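Local coordinates for protein glycoside hydrolase (Streptococcus pneumoniae serotype 4, PDB 6ORH) that probably hydrolyses alpha-L-fucosidic linkages and so helps degrade fucosylated carbohydrate antigens of the host, at residues Lys3-His7 against Gln437-Leu441; Gly371-Asp377 against Gly421-Gln427; Ile391-Gln397 against Ile429-Glu435. The protein carries 2 engineered substitutions. One frame throughout, in Å; residues are numbered along the deposited sequence.

Contact 1: Lys3-His7 against Gln437-Leu441; sequences KIKPH and QALPL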
loop_
_atom_site.group_PDB
_atom_site.type_symbol
_atom_site.label_atom_id
_atom_site.label_comp_id
_atom_site.label_asym_id
_atom_site.label_seq_id
_atom_site.Cartn_x
_atom_site.Cartn_y
_atom_site.Cartn_z
ATOM N N LYS A 3 -5.306 -34.226 -14.555
ATOM C CA LYS A 3 -6.012 -33.291 -13.628
ATOM C C LYS A 3 -4.983 -32.599 -12.732
ATOM O O LYS A 3 -3.942 -33.159 -12.389
ATOM C CB LYS A 3 -7.109 -34.018 -12.837
ATOM N N ILE A 4 -5.275 -31.341 -12.399
ATOM C CA ILE A 4 -4.529 -30.603 -11.392
ATOM C C ILE A 4 -5.273 -30.812 -10.076
ATOM O O ILE A 4 -6.500 -30.740 -10.049
ATOM C CB ILE A 4 -4.486 -29.124 -11.835
ATOM C CG1 ILE A 4 -3.665 -28.971 -13.120
ATOM C CG2 ILE A 4 -3.989 -28.203 -10.727
ATOM C CD1 ILE A 4 -3.800 -27.611 -13.763
ATOM N N LYS A 5 -4.527 -31.154 -9.019
ATOM C CA LYS A 5 -5.120 -31.344 -7.707
ATOM C C LYS A 5 -5.423 -29.965 -7.121
ATOM O O LYS A 5 -4.676 -29.028 -7.351
ATOM C CB LYS A 5 -4.128 -32.020 -6.760
ATOM C CG LYS A 5 -3.734 -33.454 -7.101
ATOM C CD LYS A 5 -3.132 -34.150 -5.890
ATOM C CE LYS A 5 -2.111 -35.204 -6.247
ATOM N NZ LYS A 5 -2.662 -36.154 -7.241
ATOM N N PRO A 6 -6.475 -29.820 -6.292
ATOM C CA PRO A 6 -6.688 -28.562 -5.562
ATOM C C PRO A 6 -5.604 -28.281 -4.520
ATOM O O PRO A 6 -4.848 -29.166 -4.123
ATOM C CB PRO A 6 -8.075 -28.778 -4.931
ATOM C CG PRO A 6 -8.152 -30.276 -4.738
ATOM C CD PRO A 6 -7.512 -30.822 -6.004
ATOM N N HIS A 7 -5.537 -27.018 -4.075
ATOM C CA HIS A 7 -4.559 -26.571 -3.110
ATOM C C HIS A 7 -5.264 -25.700 -2.075
ATOM O O HIS A 7 -6.007 -24.788 -2.439
ATOM C CB HIS A 7 -3.446 -25.737 -3.778
ATOM C CG HIS A 7 -2.587 -25.074 -2.754
ATOM N ND1 HIS A 7 -1.591 -25.771 -2.076
ATOM C CD2 HIS A 7 -2.609 -23.814 -2.239
ATOM C CE1 HIS A 7 -0.994 -24.965 -1.210
ATOM N NE2 HIS A 7 -1.624 -23.757 -1.284
ATOM N N GLN A 437 2.369 -21.161 -3.720
ATOM C CA GLN A 437 2.227 -22.287 -2.798
ATOM C C GLN A 437 2.050 -23.615 -3.521
ATOM O O GLN A 437 2.268 -24.665 -2.904
ATOM C CB GLN A 437 1.054 -22.085 -1.844
ATOM C CG GLN A 437 1.161 -20.781 -1.049
ATOM C CD GLN A 437 0.176 -20.769 0.103
ATOM O OE1 GLN A 437 -0.830 -21.477 0.120
ATOM N NE2 GLN A 437 0.503 -19.992 1.133
ATOM N N ALA A 438 1.636 -23.553 -4.799
ATOM C CA ALA A 438 1.416 -24.740 -5.612
ATOM C C ALA A 438 1.549 -24.315 -7.068
ATOM O O ALA A 438 1.740 -23.131 -7.346
ATOM C CB ALA A 438 0.054 -25.335 -5.355
ATOM N N LEU A 439 1.483 -25.285 -7.994
ATOM C CA LEU A 439 1.704 -24.886 -9.374
ATOM C C LEU A 439 0.679 -23.820 -9.761
ATOM O O LEU A 439 -0.502 -23.965 -9.467
ATOM C CB LEU A 439 1.705 -26.107 -10.306
ATOM C CG LEU A 439 0.361 -26.729 -10.666
ATOM C CD1 LEU A 439 -0.262 -26.025 -11.864
ATOM C CD2 LEU A 439 0.515 -28.217 -10.974
ATOM N N PRO A 440 1.106 -22.692 -10.379
ATOM C CA PRO A 440 0.180 -21.586 -10.616
ATOM C C PRO A 440 -0.786 -21.847 -11.764
ATOM O O PRO A 440 -0.396 -22.496 -12.744
ATOM C CB PRO A 440 1.066 -20.371 -10.906
ATOM C CG PRO A 440 2.434 -20.945 -11.279
ATOM C CD PRO A 440 2.503 -22.334 -10.672
ATOM N N LEU A 441 -2.018 -21.338 -11.595
ATOM C CA LEU A 441 -3.020 -21.232 -12.655
ATOM C C LEU A 441 -3.423 -19.767 -12.785
ATOM O O LEU A 441 -3.602 -19.057 -11.782
ATOM C CB LEU A 441 -4.268 -22.048 -12.316
ATOM C CG LEU A 441 -4.071 -23.555 -12.200
ATOM C CD1 LEU A 441 -3.955 -23.929 -10.732
ATOM C CD2 LEU A 441 -5.251 -24.289 -12.830
#

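Contact 2: Gly371-Asp377 against Gly421-Gln427; sequences GSPKTFD and GAVVEAQ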
loop_
_atom_site.group_PDB
_atom_site.type_symbol
_atom_site.label_atom_id
_atom_site.label_comp_id
_atom_site.label_asym_id
_atom_site.label_seq_id
_atom_site.Cartn_x
_atom_site.Cartn_y
_atom_site.Cartn_z
ATOM N N GLY A 371 1.145 -7.312 -30.618
ATOM C CA GLY A 371 1.121 -7.282 -32.080
ATOM C C GLY A 371 1.395 -5.887 -32.651
ATOM O O GLY A 371 1.812 -5.757 -33.803
ATOM N N SER A 372 1.120 -4.860 -31.846
ATOM C CA SER A 372 1.408 -3.463 -32.140
ATOM C C SER A 372 1.528 -2.712 -30.813
ATOM O O SER A 372 1.091 -3.231 -29.781
ATOM C CB SER A 372 0.345 -2.863 -33.039
ATOM O OG SER A 372 -0.899 -2.763 -32.361
ATOM N N PRO A 373 2.192 -1.529 -30.756
ATOM C CA PRO A 373 2.270 -0.761 -29.511
ATOM C C PRO A 373 0.887 -0.255 -29.092
ATOM O O PRO A 373 0.120 0.238 -29.926
ATOM C CB PRO A 373 3.225 0.412 -29.815
ATOM C CG PRO A 373 3.860 0.086 -31.163
ATOM C CD PRO A 373 2.933 -0.887 -31.862
ATOM N N LYS A 374 0.540 -0.468 -27.813
ATOM C CA LYS A 374 -0.700 0.047 -27.247
ATOM C C LYS A 374 -0.367 0.764 -25.947
ATOM O O LYS A 374 0.693 0.528 -25.376
ATOM C CB LYS A 374 -1.694 -1.091 -26.974
ATOM C CG LYS A 374 -1.929 -2.020 -28.154
ATOM C CD LYS A 374 -3.176 -2.871 -28.035
ATOM C CE LYS A 374 -3.350 -3.774 -29.239
ATOM N NZ LYS A 374 -4.326 -4.863 -28.980
ATOM N N THR A 375 -1.278 1.634 -25.488
ATOM C CA THR A 375 -1.050 2.497 -24.342
ATOM C C THR A 375 -1.973 2.074 -23.201
ATOM O O THR A 375 -3.195 2.067 -23.366
ATOM C CB THR A 375 -1.308 3.961 -24.697
ATOM O OG1 THR A 375 -0.374 4.217 -25.746
ATOM C CG2 THR A 375 -1.051 4.924 -23.565
ATOM N N PHE A 376 -1.352 1.729 -22.068
ATOM C CA PHE A 376 -2.083 1.169 -20.938
ATOM C C PHE A 376 -1.429 1.595 -19.625
ATOM O O PHE A 376 -0.291 2.080 -19.598
ATOM C CB PHE A 376 -2.186 -0.350 -21.086
ATOM C CG PHE A 376 -0.836 -1.024 -21.206
ATOM C CD1 PHE A 376 -0.114 -1.378 -20.077
ATOM C CD2 PHE A 376 -0.296 -1.296 -22.454
ATOM C CE1 PHE A 376 1.127 -1.990 -20.189
ATOM C CE2 PHE A 376 0.948 -1.902 -22.571
ATOM C CZ PHE A 376 1.656 -2.247 -21.437
ATOM N N ASP A 377 -2.166 1.427 -18.515
ATOM C CA ASP A 377 -1.642 1.725 -17.195
ATOM C C ASP A 377 -2.242 0.780 -16.153
ATOM O O ASP A 377 -2.040 1.013 -14.964
ATOM C CB ASP A 377 -1.856 3.182 -16.770
ATOM C CG ASP A 377 -3.303 3.671 -16.787
ATOM O OD1 ASP A 377 -4.208 2.926 -17.238
ATOM O OD2 ASP A 377 -3.498 4.837 -16.425
ATOM N N GLY A 421 0.242 0.995 -13.057
ATOM C CA GLY A 421 1.596 1.479 -13.256
ATOM C C GLY A 421 1.525 2.808 -13.989
ATOM O O GLY A 421 0.430 3.281 -14.298
ATOM N N ALA A 422 2.697 3.395 -14.253
ATOM C CA ALA A 422 2.782 4.580 -15.090
ATOM C C ALA A 422 2.236 4.255 -16.476
ATOM O O ALA A 422 2.442 3.157 -16.997
ATOM C CB ALA A 422 4.220 5.022 -15.178
ATOM N N VAL A 423 1.552 5.225 -17.079
ATOM C CA VAL A 423 1.037 5.046 -18.424
ATOM C C VAL A 423 2.229 4.800 -19.353
ATOM O O VAL A 423 3.222 5.515 -19.273
ATOM C CB VAL A 423 0.200 6.268 -18.858
ATOM C CG1 VAL A 423 0.975 7.561 -18.682
ATOM C CG2 VAL A 423 -0.313 6.119 -20.283
ATOM N N VAL A 424 2.137 3.760 -20.187
ATOM C CA VAL A 424 3.238 3.314 -21.031
ATOM C C VAL A 424 2.673 2.916 -22.390
ATOM O O VAL A 424 1.547 2.431 -22.492
ATOM C CB VAL A 424 4.059 2.184 -20.368
ATOM C CG1 VAL A 424 3.266 0.900 -20.175
ATOM C CG2 VAL A 424 5.322 1.877 -21.153
ATOM N N GLU A 425 3.459 3.166 -23.452
ATOM C CA GLU A 425 3.153 2.640 -24.773
ATOM C C GLU A 425 4.123 1.496 -25.053
ATOM O O GLU A 425 5.343 1.704 -25.040
ATOM C CB GLU A 425 3.258 3.735 -25.843
ATOM C CG GLU A 425 2.838 3.259 -27.227
ATOM C CD GLU A 425 2.898 4.320 -28.323
ATOM O OE1 GLU A 425 3.947 4.965 -28.442
ATOM O OE2 GLU A 425 1.889 4.518 -29.023
ATOM N N ALA A 426 3.577 0.286 -25.254
ATOM C CA ALA A 426 4.406 -0.904 -25.355
ATOM C C ALA A 426 3.672 -1.999 -26.114
ATOM O O ALA A 426 2.442 -2.005 -26.204
ATOM C CB ALA A 426 4.850 -1.369 -23.981
ATOM N N GLN A 427 4.457 -2.921 -26.663
ATOM C CA GLN A 427 3.930 -4.030 -27.421
ATOM C C GLN A 427 4.210 -5.345 -26.695
ATOM O O GLN A 427 3.492 -6.322 -26.910
ATOM C CB GLN A 427 4.577 -4.037 -28.807
ATOM C CG GLN A 427 4.118 -5.202 -29.666
ATOM C CD GLN A 427 4.483 -4.996 -31.118
ATOM O OE1 GLN A 427 4.634 -3.863 -31.584
ATOM N NE2 GLN A 427 4.652 -6.106 -31.810
HETATM O O HOH W 1 -0.448 3.152 -28.419
#

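Contact 3: Ile391-Gln397 against Ile429-Glu435; sequences IAAFHVQ and IRVVITE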
loop_
_atom_site.group_PDB
_atom_site.type_symbol
_atom_site.label_atom_id
_atom_site.label_comp_id
_atom_site.label_asym_id
_atom_site.label_seq_id
_atom_site.Cartn_x
_atom_site.Cartn_y
_atom_site.Cartn_z
ATOM N N ILE A 391 -0.746 -18.001 -5.671
ATOM C CA ILE A 391 0.370 -17.113 -5.986
ATOM C C ILE A 391 0.684 -16.222 -4.792
ATOM O O ILE A 391 -0.238 -15.648 -4.221
ATOM C CB ILE A 391 0.077 -16.283 -7.249
ATOM C CG1 ILE A 391 0.083 -17.225 -8.455
ATOM C CG2 ILE A 391 1.114 -15.175 -7.415
ATOM C CD1 ILE A 391 -0.540 -16.607 -9.716
ATOM N N ALA A 392 1.969 -16.103 -4.464
ATOM C CA ALA A 392 2.403 -15.301 -3.331
ATOM C C ALA A 392 3.302 -14.138 -3.738
ATOM O O ALA A 392 3.559 -13.242 -2.915
ATOM C CB ALA A 392 3.100 -16.210 -2.326
ATOM N N ALA A 393 3.836 -14.146 -4.983
ATOM C CA ALA A 393 4.627 -13.006 -5.437
ATOM C C ALA A 393 4.709 -13.012 -6.954
ATOM O O ALA A 393 4.891 -14.072 -7.554
ATOM C CB ALA A 393 6.038 -13.040 -4.877
ATOM N N PHE A 394 4.592 -11.822 -7.538
ATOM C CA PHE A 394 4.736 -11.717 -8.992
ATOM C C PHE A 394 5.221 -10.308 -9.332
ATOM O O PHE A 394 5.096 -9.373 -8.531
ATOM C CB PHE A 394 3.409 -12.068 -9.693
ATOM C CG PHE A 394 2.368 -10.990 -9.511
ATOM C CD1 PHE A 394 1.621 -10.946 -8.334
ATOM C CD2 PHE A 394 2.234 -9.946 -10.423
ATOM C CE1 PHE A 394 0.753 -9.888 -8.090
ATOM C CE2 PHE A 394 1.371 -8.886 -10.179
ATOM C CZ PHE A 394 0.593 -8.880 -9.025
ATOM N N HIS A 395 5.754 -10.121 -10.551
ATOM C CA HIS A 395 6.014 -8.773 -11.019
ATOM C C HIS A 395 5.712 -8.703 -12.516
ATOM O O HIS A 395 5.541 -9.727 -13.173
ATOM C CB HIS A 395 7.428 -8.277 -10.642
ATOM C CG HIS A 395 8.554 -9.065 -11.228
ATOM N ND1 HIS A 395 9.034 -10.212 -10.622
ATOM C CD2 HIS A 395 9.310 -8.868 -12.342
ATOM C CE1 HIS A 395 10.027 -10.706 -11.348
ATOM N NE2 HIS A 395 10.211 -9.896 -12.402
ATOM N N VAL A 396 5.628 -7.481 -13.024
ATOM C CA VAL A 396 5.263 -7.238 -14.409
ATOM C C VAL A 396 6.309 -6.294 -14.992
ATOM O O VAL A 396 6.717 -5.324 -14.356
ATOM C CB VAL A 396 3.870 -6.583 -14.459
ATOM C CG1 VAL A 396 3.475 -6.256 -15.897
ATOM C CG2 VAL A 396 2.830 -7.526 -13.879
ATOM N N GLN A 397 6.735 -6.575 -16.232
ATOM C CA GLN A 397 7.666 -5.675 -16.892
ATOM C C GLN A 397 7.153 -5.360 -18.292
ATOM O O GLN A 397 6.343 -6.103 -18.844
ATOM C CB GLN A 397 9.057 -6.296 -17.049
ATOM C CG GLN A 397 9.532 -7.094 -15.853
ATOM C CD GLN A 397 10.849 -7.716 -16.221
ATOM O OE1 GLN A 397 10.965 -8.388 -17.244
ATOM N NE2 GLN A 397 11.860 -7.438 -15.417
ATOM N N ILE A 429 5.040 -7.375 -23.014
ATOM C CA ILE A 429 4.872 -7.350 -21.564
ATOM C C ILE A 429 5.290 -8.704 -21.009
ATOM O O ILE A 429 5.019 -9.729 -21.629
ATOM C CB ILE A 429 3.390 -7.042 -21.216
ATOM C CG1 ILE A 429 2.897 -5.710 -21.804
ATOM C CG2 ILE A 429 3.158 -7.105 -19.712
ATOM C CD1 ILE A 429 2.295 -5.850 -23.205
ATOM N N ARG A 430 5.919 -8.731 -19.814
ATOM C CA ARG A 430 6.194 -9.997 -19.149
ATOM C C ARG A 430 5.483 -10.010 -17.801
ATOM O O ARG A 430 5.516 -9.009 -17.075
ATOM C CB ARG A 430 7.689 -10.215 -18.892
ATOM C CG ARG A 430 8.446 -10.611 -20.158
ATOM C CD ARG A 430 9.946 -10.413 -20.074
ATOM N NE ARG A 430 10.509 -10.934 -21.330
ATOM C CZ ARG A 430 11.811 -10.954 -21.630
ATOM N NH1 ARG A 430 12.719 -10.523 -20.764
ATOM N NH2 ARG A 430 12.204 -11.438 -22.797
ATOM N N VAL A 431 4.807 -11.131 -17.538
ATOM C CA VAL A 431 4.264 -11.419 -16.215
ATOM C C VAL A 431 5.140 -12.520 -15.633
ATOM O O VAL A 431 5.271 -13.615 -16.206
ATOM C CB VAL A 431 2.771 -11.804 -16.283
ATOM C CG1 VAL A 431 2.236 -12.262 -14.919
ATOM C CG2 VAL A 431 1.960 -10.595 -16.748
ATOM N N VAL A 432 5.741 -12.240 -14.461
ATOM C CA VAL A 432 6.680 -13.182 -13.880
ATOM C C VAL A 432 6.156 -13.594 -12.510
ATOM O O VAL A 432 6.077 -12.755 -11.611
ATOM C CB VAL A 432 8.107 -12.611 -13.787
ATOM C CG1 VAL A 432 9.097 -13.661 -13.288
ATOM C CG2 VAL A 432 8.590 -12.038 -15.120
ATOM N N ILE A 433 5.886 -14.896 -12.366
ATOM C CA ILE A 433 5.452 -15.486 -11.101
ATOM C C ILE A 433 6.701 -15.985 -10.369
ATOM O O ILE A 433 7.370 -16.899 -10.848
ATOM C CB ILE A 433 4.408 -16.601 -11.310
ATOM C CG1 ILE A 433 3.161 -16.070 -12.036
ATOM C CG2 ILE A 433 4.048 -17.271 -9.979
ATOM C CD1 ILE A 433 2.207 -17.155 -12.452
ATOM N N THR A 434 6.960 -15.460 -9.158
ATOM C CA THR A 434 8.230 -15.706 -8.473
ATOM C C THR A 434 8.060 -16.551 -7.212
ATOM O O THR A 434 9.016 -17.160 -6.711
ATOM C CB THR A 434 9.007 -14.409 -8.213
ATOM O OG1 THR A 434 8.278 -13.591 -7.276
ATOM C CG2 THR A 434 9.284 -13.648 -9.492
ATOM N N GLU A 435 6.843 -16.574 -6.665
ATOM C CA GLU A 435 6.570 -17.428 -5.514
ATOM C C GLU A 435 5.120 -17.912 -5.559
ATOM O O GLU A 435 4.224 -17.138 -5.887
ATOM C CB GLU A 435 6.832 -16.661 -4.207
ATOM C CG GLU A 435 6.817 -17.606 -3.027
ATOM C CD GLU A 435 7.004 -16.926 -1.688
ATOM O OE1 GLU A 435 7.996 -16.181 -1.562
ATOM O OE2 GLU A 435 6.207 -17.226 -0.748
HETATM O O HOH W 2 8.364 -10.857 -8.019
HETATM O O HOH W 3 12.857 -9.560 -18.344
#

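Contact 1: Lys3-His7 against Gln437-Leu441
His7 and Gln437 supply the hydrogen bond of this contact. His7 NE2 gives its hydrogen to Gln437 OE1 at 2.8 Å, and the bond is nearly straight, with 173° at the hydrogen. The geometry suits both partners: the acceptor lies in the imidazole plane, while the donor meets a lone pair in the plane of the amide. Since the two planes stand 80° apart, ring and amide meet crosswise and do not stack. OE1 is gripped a second time by Lys226 NZ, and Gln437 NE2 donates to the carbonyl oxygen of Pro246, so both ends of the amide are engaged and its rotation is fixed. Through these two residues Gln437 also meets the part of the same chain assigned to the alpha-L-fucosidase TIM barrel.

One face of the same ring is covered by Ala438, whose CB makes a CH-pi contact 4.0 Å from the centroid; Gln437 CB packs tightly beside His7 NE2, at 3.2 Å. The imidazole gets there because CG of His7 is anti to the backbone N (chi1 170°), which carries the ring across to the other segment.

A separate apolar patch forms at the other end. Ile4 and Leu441 reach toward each other tip to tip, with Ile4 CD1 3.7 Å from Leu441 CD2; Leu439 CD1 joins more loosely, 4.3 Å from Ile4 CD1. Phe342 adds to this patch beside Ile4.

Neither segment is a helix. Residues 3-7 precede helix 13-21, whereas the loop 437-441 links strands 428-436 and 441-448, with Ala357 of strand 356-357 packed against Ile4, Leu439 and Leu441. Arg390, just ahead of strand 391-400, bonds to the carbonyl oxygens of both Lys5 and Leu439, and thus the N-terminal tail is laid over one end of the C-terminal beta-sandwich.

Contact 2: Gly371-Asp377 against Gly421-Gln427
Phe376 and Val424 are neighbours across an antiparallel beta ladder, their side chains side by side, at the edge of the beta-sandwich expected of an F5/8 type C domain. They form a hydrogen-bonded pair, as do Lys374 and Ala426, with Thr375 and Glu425 as the non-hydrogen-bonded pair between; a further bond, from Gly421 N to Asp377 O (3.0 Å), continues the pairing.

On the inward face, Val424 CG1 covers one face of the Phe376 ring, 4.0 Å from its centroid, while Ala426 O lies at the ring edge. A chi1 of 57° sets CG of Phe376 between the backbone N and the carbonyl carbon, folding the ring alongside Val424. Val398 of strand 391-400 packs on both residues, which joins this sheet to the opposing one.

The face bearing Thr375 and Glu425 is more polar: a water bridges Thr375 OG1 (2.9 Å from the water) and Glu425 OE2 (2.8 Å), with a weak third bond to Pro373 O. Beside it the methyls Thr375 CG2 and Val423 CG2 meet at 3.6 Å.

Farther out, residues beyond the pair take up polar side-chain ends: Lys374 NZ donates to Leu327 O, and Asp377 OD2 bonds Thr450 OG1. The extended Gln427 side chain runs along Gly371 and Ser372, its OE1 3.3 Å from Ser372 CA, and Asp369 OD1 accepts from both Gln427 NE2 and Gly371 N.

Contact 3: Ile391-Gln397 against Ile429-Glu435
Val396 and Ile429 lie side by side on the apolar face of this antiparallel strand pair, Val396 CG1 touching Ile429 CG2 at 3.9 Å. Val431 continues the row, and at its other end Ile391 and Ile433 cross at about a right angle, their CD1 atoms 3.9 Å apart. Strand 378-382 of the facing sheet closes over this layer: Leu381 meets Phe394, and Ile379 meets Val396 and Val431.

The backbone ladder pairs His395 with Val432 and Gln397 with Arg430 by two hydrogen bonds each. Toward Ala393 the register slips by one residue in a pair of overlapping classic beta bulges. Glu435 O accepts from both Ala392 N (2.9 Å) and Ala393 N, and Ala393 O accepts from both Thr434 N (3.0 Å) and Glu435 N; in each case the two donors come from one face of the carbonyl plane.

On the opposite face of the sheet, Val432 CB lies over one face of the His395 ring in a CH-pi contact, 3.8 Å from its centroid. A chi1 of 62° for His395 swings the imidazole over that neighbour, and Thr434 CG2 meets its edge. A water lies in the ring plane, 2.8 Å from His395 ND1, and donates to Thr434 OG1, which Glu237 of the second subunit also bonds. Gln397 and Arg430 cross with amide and guanidinium nearly coplanar, Gln397 OE1 3.6 Å from Arg430 CD. Arg430 NE pairs with Glu367, its NH1 with Glu176 of the second subunit, and its guanidinium makes a cation-pi contact with Trp404, a glycan-pocket residue.

An interior antiparallel strand pair with one face in the core between two sheets is consistent with the F5/8 type C beta-sandwich; here the other face meets the second subunit, and the Gln397 side chain lies about 5 Å from a bound N-acetylglucosamine.

Overall arrangement
Contacts 2 and 3 are strand pairings in the two facing sheets of one beta-sandwich, whereas contact 1 is a surface meeting of two loops. Contact 3 lies in the interior of its sheet and has the larger share of buried residues; contact 2 sits at a sheet edge and is more exposed. Strand 417-426 of contact 2 turns at Gln427 into strand 428-436 of the other sheet, and Phe376 CZ packs on Ile429 CG1 at 3.7 Å. The segment 437-441 of contact 1 follows strand 428-436, and its Pro440 rests on Ile433 and Ile391. Side chains carry contact 1, while backbone ladders dominate the other two, and only contact 3 touches the second subunit.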